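Local coordinates for protein serpin-ZX (Arabidopsis thaliana, PDB 3LE2) that inhibits metacaspase-9 by being cleaved in its own reactive center loop and binding the protease covalently, and limits the activity of the protease RD21A, at residues Ala81-Gly86 with Pro92-Ala97; Ile34-Ser39 with Asn171-Lys176. One frame throughout, in Å; residues are numbered along the deposited sequence.

Interaction 1: residues Ala81-Gly86 with Pro92-Ala97; sequences AVLADG and PKLSVA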
ATOM      1  N   ALA A  81      -9.986  -2.455  10.813  1.00 36.87           N
ATOM      2  CA  ALA A  81      -9.622  -1.642  11.968  1.00 38.28           C
ATOM      3  C   ALA A  81      -8.349  -0.864  11.650  1.00 34.66           C
ATOM      4  O   ALA A  81      -8.145   0.250  12.134  1.00 34.41           O
ATOM      5  CB  ALA A  81      -9.426  -2.505  13.225  1.00 30.08           C
ATOM      6  N   VAL A  82      -7.488  -1.474  10.844  1.00 34.19           N
ATOM      7  CA  VAL A  82      -6.228  -0.855  10.462  1.00 30.36           C
ATOM      8  C   VAL A  82      -6.493   0.224   9.407  1.00 34.01           C
ATOM      9  O   VAL A  82      -5.831   1.255   9.379  1.00 31.89           O
ATOM     10  CB  VAL A  82      -5.242  -1.901   9.914  1.00 24.69           C
ATOM     11  CG1 VAL A  82      -4.047  -1.218   9.213  1.00 26.81           C
ATOM     12  CG2 VAL A  82      -4.768  -2.821  11.038  1.00 30.80           C
ATOM     13  N   LEU A  83      -7.485  -0.014   8.559  1.00 33.24           N
ATOM     14  CA  LEU A  83      -7.785   0.887   7.455  1.00 36.66           C
ATOM     15  C   LEU A  83      -8.779   1.981   7.832  1.00 36.61           C
ATOM     16  O   LEU A  83      -9.033   2.871   7.042  1.00 32.54           O
ATOM     17  CB  LEU A  83      -8.303   0.105   6.249  1.00 31.75           C
ATOM     18  CG  LEU A  83      -7.246  -0.750   5.554  1.00 33.89           C
ATOM     19  CD1 LEU A  83      -7.741  -1.247   4.216  1.00 20.27           C
ATOM     20  CD2 LEU A  83      -5.945   0.043   5.402  1.00 32.57           C
ATOM     21  N   ALA A  84      -9.325   1.904   9.042  1.00 37.50           N
ATOM     22  CA  ALA A  84     -10.285   2.885   9.530  1.00 35.36           C
ATOM     23  C   ALA A  84      -9.646   4.258   9.619  1.00 30.92           C
ATOM     24  O   ALA A  84      -8.452   4.373   9.862  1.00 36.22           O
ATOM     25  CB  ALA A  84     -10.819   2.465  10.909  1.00 35.53           C
ATOM     26  N   ASP A  85     -10.447   5.299   9.430  1.00 27.33           N
ATOM     27  CA  ASP A  85      -9.973   6.667   9.592  1.00 31.29           C
ATOM     28  C   ASP A  85      -9.591   6.922  11.052  1.00 40.31           C
ATOM     29  O   ASP A  85     -10.278   6.485  11.979  1.00 39.92           O
ATOM     30  CB  ASP A  85     -11.067   7.643   9.161  1.00 31.10           C
ATOM     31  CG  ASP A  85     -10.613   9.087   9.217  1.00 36.24           C
ATOM     32  OD1 ASP A  85      -9.387   9.342   9.222  1.00 36.85           O
ATOM     33  OD2 ASP A  85     -11.493   9.971   9.253  1.00 42.30           O
ATOM     34  N   GLY A  86      -8.495   7.628  11.267  1.00 36.07           N
ATOM     35  CA  GLY A  86      -8.070   7.880  12.624  1.00 32.30           C
ATOM     36  C   GLY A  86      -8.220   9.331  13.001  1.00 44.12           C
ATOM     37  O   GLY A  86      -7.970   9.704  14.143  1.00 48.05           O
ATOM     38  N   PRO A  92      -3.991   9.587  11.888  1.00 47.52           N
ATOM     39  CA  PRO A  92      -3.972   9.955  10.472  1.00 44.83           C
ATOM     40  C   PRO A  92      -5.356   9.891   9.843  1.00 37.99           C
ATOM     41  O   PRO A  92      -6.296   9.304  10.379  1.00 36.48           O
ATOM     42  CB  PRO A  92      -3.040   8.900   9.851  1.00 36.14           C
ATOM     43  CG  PRO A  92      -2.199   8.435  10.989  1.00 38.76           C
ATOM     44  CD  PRO A  92      -3.148   8.414  12.159  1.00 33.56           C
ATOM     45  N   LYS A  93      -5.470  10.526   8.695  1.00 37.14           N
ATOM     46  CA  LYS A  93      -6.695  10.503   7.939  1.00 33.35           C
ATOM     47  C   LYS A  93      -6.555   9.367   6.951  1.00 33.64           C
ATOM     48  O   LYS A  93      -5.565   9.295   6.219  1.00 30.33           O
ATOM     49  CB  LYS A  93      -6.863  11.826   7.193  1.00 35.04           C
ATOM     50  CG  LYS A  93      -8.049  11.865   6.228  1.00 42.25           C
ATOM     51  CD  LYS A  93      -9.355  11.912   7.007  1.00 47.42           C
ATOM     52  CE  LYS A  93     -10.570  11.895   6.106  1.00 39.59           C
ATOM     53  NZ  LYS A  93     -11.796  11.728   6.945  1.00 51.37           N
ATOM     54  N   LEU A  94      -7.533   8.471   6.957  1.00 31.35           N
ATOM     55  CA  LEU A  94      -7.602   7.383   5.994  1.00 29.95           C
ATOM     56  C   LEU A  94      -8.993   7.366   5.425  1.00 36.75           C
ATOM     57  O   LEU A  94      -9.969   7.608   6.138  1.00 29.23           O
ATOM     58  CB  LEU A  94      -7.342   6.013   6.639  1.00 25.48           C
ATOM     59  CG  LEU A  94      -5.921   5.617   7.046  1.00 36.30           C
ATOM     60  CD1 LEU A  94      -5.542   6.220   8.396  1.00 31.15           C
ATOM     61  CD2 LEU A  94      -5.817   4.091   7.092  1.00 28.92           C
ATOM     62  N   SER A  95      -9.077   7.060   4.136  1.00 36.61           N
ATOM     63  CA  SER A  95     -10.352   6.933   3.467  1.00 34.25           C
ATOM     64  C   SER A  95     -10.256   5.793   2.455  1.00 38.30           C
ATOM     65  O   SER A  95      -9.284   5.702   1.698  1.00 37.52           O
ATOM     66  CB  SER A  95     -10.721   8.252   2.785  1.00 33.15           C
ATOM     67  OG  SER A  95     -12.016   8.157   2.233  1.00 47.81           O
ATOM     68  N   VAL A  96     -11.259   4.925   2.455  1.00 38.55           N
ATOM     69  CA  VAL A  96     -11.242   3.712   1.648  1.00 36.36           C
ATOM     70  C   VAL A  96     -12.390   3.692   0.643  1.00 43.73           C
ATOM     71  O   VAL A  96     -13.513   4.081   0.957  1.00 43.77           O
ATOM     72  CB  VAL A  96     -11.392   2.476   2.536  1.00 45.01           C
ATOM     73  CG1 VAL A  96     -11.638   1.237   1.681  1.00 41.36           C
ATOM     74  CG2 VAL A  96     -10.177   2.314   3.444  1.00 35.24           C
ATOM     75  N   ALA A  97     -12.098   3.241  -0.569  1.00 41.40           N
ATOM     76  CA  ALA A  97     -13.129   3.013  -1.567  1.00 36.37           C
ATOM     77  C   ALA A  97     -13.019   1.567  -2.020  1.00 34.96           C
ATOM     78  O   ALA A  97     -11.964   1.122  -2.471  1.00 33.40           O
ATOM     79  CB  ALA A  97     -12.968   3.958  -2.749  1.00 31.12           C
TER
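D85 reaches across to the start of strand 93-103 and shows how one carboxylate can tie a chain just leaving a helix to the strand that follows. Its CB rests 3.2 Å from L94 O, a van der Waals contact beside the strand backbone. CG lies 3.5 Å from that same oxygen and stands anti to the backbone N (chi1 -176°), which brings the carboxylate up against the strand. There the two oxygens divide the work. OD1 accepts L94 N at 3.1 Å, a fairly straight bond (159°) arriving from above the carboxylate plane. OD2 forms a salt bridge of 2.9 Å with K93 NZ, again met well out of the plane, and is also hydrogen-bonded to S87 OG in the short connection, so both ends of the group are held. K93 can answer because its chain bends at chi2 (71°), which carries CD and CE across the carboxylate. One residue further on, G86 N donates to P92 O at 2.9 Å, closing the backbone of the turn beside the acidic side chain.

The methyls of L94 lie against the carbonyls where the helix ends: CD2 packs 3.4 Å from L83 O, with V82 O close by, while CD1 sits against A84 O. The apolar contact is that of V96 CG2 with L83 CB, at 4.0 Å. A84 O itself is bonded to R234.

In serpin terms this is the passage from helix D, 68-83, into the second strand of sheet A, 93-103. L83 and V96 both press on L173 of strand 167-176, and L94 on F175; V82 and L94 also touch L383 of strand 382-388, whereas A97 meets helix 129-147.

Interaction 2: residues Ile34-Ser39 with Asn171-Lys176; sequences IFSPAS and NALYFK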
ATOM      1  N   ILE A  34       3.392   3.775  -5.844  1.00 28.54           N
ATOM      2  CA  ILE A  34       2.825   3.612  -4.497  1.00 22.43           C
ATOM      3  C   ILE A  34       1.564   2.771  -4.654  1.00 25.99           C
ATOM      4  O   ILE A  34       0.792   3.009  -5.572  1.00 24.93           O
ATOM      5  CB  ILE A  34       2.480   4.960  -3.821  1.00 26.17           C
ATOM      6  CG1 ILE A  34       2.093   4.755  -2.355  1.00 29.30           C
ATOM      7  CG2 ILE A  34       1.358   5.684  -4.563  1.00 28.18           C
ATOM      8  CD1 ILE A  34       3.258   4.355  -1.455  1.00 25.45           C
ATOM      9  N   PHE A  35       1.373   1.767  -3.794  1.00 30.40           N
ATOM     10  CA  PHE A  35       0.136   0.981  -3.820  1.00 26.03           C
ATOM     11  C   PHE A  35      -0.124   0.332  -2.470  1.00 28.08           C
ATOM     12  O   PHE A  35       0.780   0.200  -1.670  1.00 28.34           O
ATOM     13  CB  PHE A  35       0.189  -0.087  -4.916  1.00 25.05           C
ATOM     14  CG  PHE A  35       1.033  -1.284  -4.557  1.00 22.44           C
ATOM     15  CD1 PHE A  35       2.408  -1.250  -4.713  1.00 24.52           C
ATOM     16  CD2 PHE A  35       0.445  -2.439  -4.072  1.00 21.64           C
ATOM     17  CE1 PHE A  35       3.205  -2.358  -4.383  1.00 26.34           C
ATOM     18  CE2 PHE A  35       1.220  -3.549  -3.734  1.00 32.24           C
ATOM     19  CZ  PHE A  35       2.606  -3.511  -3.888  1.00 31.06           C
ATOM     20  N   SER A  36      -1.362  -0.078  -2.222  1.00 25.51           N
ATOM     21  CA  SER A  36      -1.708  -0.689  -0.950  1.00 29.87           C
ATOM     22  C   SER A  36      -1.928  -2.202  -1.062  1.00 33.51           C
ATOM     23  O   SER A  36      -2.948  -2.653  -1.584  1.00 31.75           O
ATOM     24  CB  SER A  36      -2.957  -0.021  -0.364  1.00 27.36           C
ATOM     25  OG  SER A  36      -3.417  -0.728   0.770  1.00 22.86           O
ATOM     26  N   PRO A  37      -0.968  -2.991  -0.564  1.00 26.83           N
ATOM     27  CA  PRO A  37      -1.049  -4.458  -0.577  1.00 24.43           C
ATOM     28  C   PRO A  37      -2.248  -4.949   0.234  1.00 28.01           C
ATOM     29  O   PRO A  37      -2.904  -5.908  -0.152  1.00 36.65           O
ATOM     30  CB  PRO A  37       0.255  -4.893   0.114  1.00 26.14           C
ATOM     31  CG  PRO A  37       1.150  -3.708   0.065  1.00 34.45           C
ATOM     32  CD  PRO A  37       0.272  -2.501   0.060  1.00 24.49           C
ATOM     33  N   ALA A  38      -2.517  -4.297   1.360  1.00 23.60           N
ATOM     34  CA  ALA A  38      -3.688  -4.600   2.164  1.00 22.18           C
ATOM     35  C   ALA A  38      -4.967  -4.504   1.352  1.00 29.62           C
ATOM     36  O   ALA A  38      -5.795  -5.412   1.393  1.00 33.82           O
ATOM     37  CB  ALA A  38      -3.758  -3.673   3.360  1.00 31.32           C
ATOM     38  N   SER A  39      -5.127  -3.406   0.610  1.00 30.41           N
ATOM     39  CA  SER A  39      -6.303  -3.216  -0.240  1.00 32.04           C
ATOM     40  C   SER A  39      -6.373  -4.249  -1.356  1.00 29.62           C
ATOM     41  O   SER A  39      -7.455  -4.718  -1.721  1.00 30.67           O
ATOM     42  CB  SER A  39      -6.302  -1.820  -0.869  1.00 34.41           C
ATOM     43  OG  SER A  39      -6.050  -0.843   0.114  1.00 44.45           O
ATOM     44  N   ASN A 171     -10.778  -0.161  -6.249  1.00 28.96           N
ATOM     45  CA  ASN A 171     -10.319  -0.012  -4.884  1.00 31.65           C
ATOM     46  C   ASN A 171      -9.359   1.162  -4.758  1.00 35.46           C
ATOM     47  O   ASN A 171      -8.507   1.384  -5.620  1.00 33.19           O
ATOM     48  CB  ASN A 171      -9.672  -1.315  -4.401  1.00 32.79           C
ATOM     49  CG  ASN A 171      -9.231  -1.240  -2.957  1.00 47.33           C
ATOM     50  OD1 ASN A 171      -8.361  -0.441  -2.610  1.00 54.09           O
ATOM     51  ND2 ASN A 171      -9.830  -2.067  -2.100  1.00 44.67           N
ATOM     52  N   ALA A 172      -9.505   1.929  -3.685  1.00 32.00           N
ATOM     53  CA  ALA A 172      -8.624   3.067  -3.464  1.00 35.92           C
ATOM     54  C   ALA A 172      -8.347   3.226  -1.977  1.00 32.50           C
ATOM     55  O   ALA A 172      -9.194   2.927  -1.143  1.00 31.77           O
ATOM     56  CB  ALA A 172      -9.241   4.340  -4.039  1.00 37.85           C
ATOM     57  N   LEU A 173      -7.151   3.684  -1.644  1.00 36.91           N
ATOM     58  CA  LEU A 173      -6.828   3.974  -0.258  1.00 36.84           C
ATOM     59  C   LEU A 173      -6.148   5.330  -0.200  1.00 33.27           C
ATOM     60  O   LEU A 173      -5.086   5.527  -0.799  1.00 34.56           O
ATOM     61  CB  LEU A 173      -5.929   2.883   0.364  1.00 29.91           C
ATOM     62  CG  LEU A 173      -5.584   3.048   1.856  1.00 29.52           C
ATOM     63  CD1 LEU A 173      -6.835   2.977   2.728  1.00 37.11           C
ATOM     64  CD2 LEU A 173      -4.539   2.039   2.367  1.00 28.03           C
ATOM     65  N   TYR A 174      -6.776   6.266   0.506  1.00 34.82           N
ATOM     66  CA  TYR A 174      -6.154   7.554   0.792  1.00 37.00           C
ATOM     67  C   TYR A 174      -5.644   7.568   2.230  1.00 28.90           C
ATOM     68  O   TYR A 174      -6.325   7.120   3.151  1.00 29.27           O
ATOM     69  CB  TYR A 174      -7.130   8.717   0.540  1.00 29.77           C
ATOM     70  CG  TYR A 174      -6.601  10.082   0.937  1.00 31.28           C
ATOM     71  CD1 TYR A 174      -5.904  10.867   0.025  1.00 41.22           C
ATOM     72  CD2 TYR A 174      -6.799  10.593   2.226  1.00 39.60           C
ATOM     73  CE1 TYR A 174      -5.419  12.134   0.367  1.00 36.29           C
ATOM     74  CE2 TYR A 174      -6.312  11.863   2.585  1.00 36.90           C
ATOM     75  CZ  TYR A 174      -5.623  12.623   1.642  1.00 36.86           C
ATOM     76  OH  TYR A 174      -5.124  13.870   1.954  1.00 40.84           O
ATOM     77  N   PHE A 175      -4.441   8.087   2.415  1.00 29.50           N
ATOM     78  CA  PHE A 175      -3.849   8.221   3.737  1.00 35.49           C
ATOM     79  C   PHE A 175      -3.136   9.553   3.796  1.00 34.01           C
ATOM     80  O   PHE A 175      -2.442   9.941   2.855  1.00 34.61           O
ATOM     81  CB  PHE A 175      -2.869   7.064   3.992  1.00 33.45           C
ATOM     82  CG  PHE A 175      -1.999   7.215   5.234  1.00 33.94           C
ATOM     83  CD1 PHE A 175      -2.325   6.568   6.409  1.00 31.70           C
ATOM     84  CD2 PHE A 175      -0.812   7.928   5.191  1.00 35.57           C
ATOM     85  CE1 PHE A 175      -1.514   6.670   7.532  1.00 29.78           C
ATOM     86  CE2 PHE A 175       0.009   8.026   6.314  1.00 31.38           C
ATOM     87  CZ  PHE A 175      -0.346   7.401   7.481  1.00 30.99           C
ATOM     88  N   LYS A 176      -3.329  10.265   4.893  1.00 30.20           N
ATOM     89  CA  LYS A 176      -2.537  11.456   5.149  1.00 38.90           C
ATOM     90  C   LYS A 176      -2.314  11.564   6.636  1.00 35.83           C
ATOM     91  O   LYS A 176      -3.268  11.558   7.413  1.00 40.73           O
ATOM     92  CB  LYS A 176      -3.217  12.723   4.624  1.00 33.55           C
ATOM     93  CG  LYS A 176      -2.419  13.985   4.921  1.00 39.19           C
ATOM     94  CD  LYS A 176      -2.928  15.163   4.120  1.00 45.48           C
ATOM     95  CE  LYS A 176      -2.145  16.431   4.423  1.00 51.70           C
ATOM     96  NZ  LYS A 176      -2.688  17.593   3.638  1.00 62.03           N
TER
HETATM   97  O   HOH W   1      -8.845   0.248  -0.010  1.00 37.72           O
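S39 drives its CB against the amide of N171, 3.0 Å from OD1, and this is the tight end of the contact. N171 holds CG anti to its backbone N (chi1 -177°), which places the amide against the first turn of helix 37-49. S36 fills the neighbouring position: its OG approaches L173 CD2 to 3.4 Å, while also serving as N-cap by accepting S39 N at 3.2 Å and bonding to L383 O. These serines and the asparagine belong to the shutter region of the serpin fold, beneath sheet A, where strands 167-176 and 326-335, as in other inhibitory serpins, probably part when the cleaved reactive center loop inserts. H329, on the second of those strands, receives S36 N and makes a weak bond to N171 OD1; N171 ND2 is bonded to N98 OD1. The looser side is at S39 OG, where a water lies between helix and strand. It accepts from S39 OG at 3.0 Å. To the strand it donates twice, to N171 OD1 at 2.7 Å and to A172 O. S39 OG also lies 3.7 Å from L173 CB.

How the interactions relate
Interactions 1 and 2 lie about 10 Å apart, centre to centre, and meet in sheet A, where strands 93-103 and 167-176 run antiparallel as neighbours. K93 N and K176 O, 2.7 Å apart, probably form one of the bonds joining them, and V96 CG2 packs 3.5 Å from L173 CD1. Along the chain the order is 34-39, 81-86, 92-97, 171-176, so the local turn of interaction 1 is nested inside the long loop closed by interaction 2. The first contact joins the end of helix 68-83 and the turn after it to the sheet, the second joins helix 37-49 to it. Two different helices are thus seated on adjacent strands of sheet A, with interaction 2 at the shutter and interaction 1 at its flank.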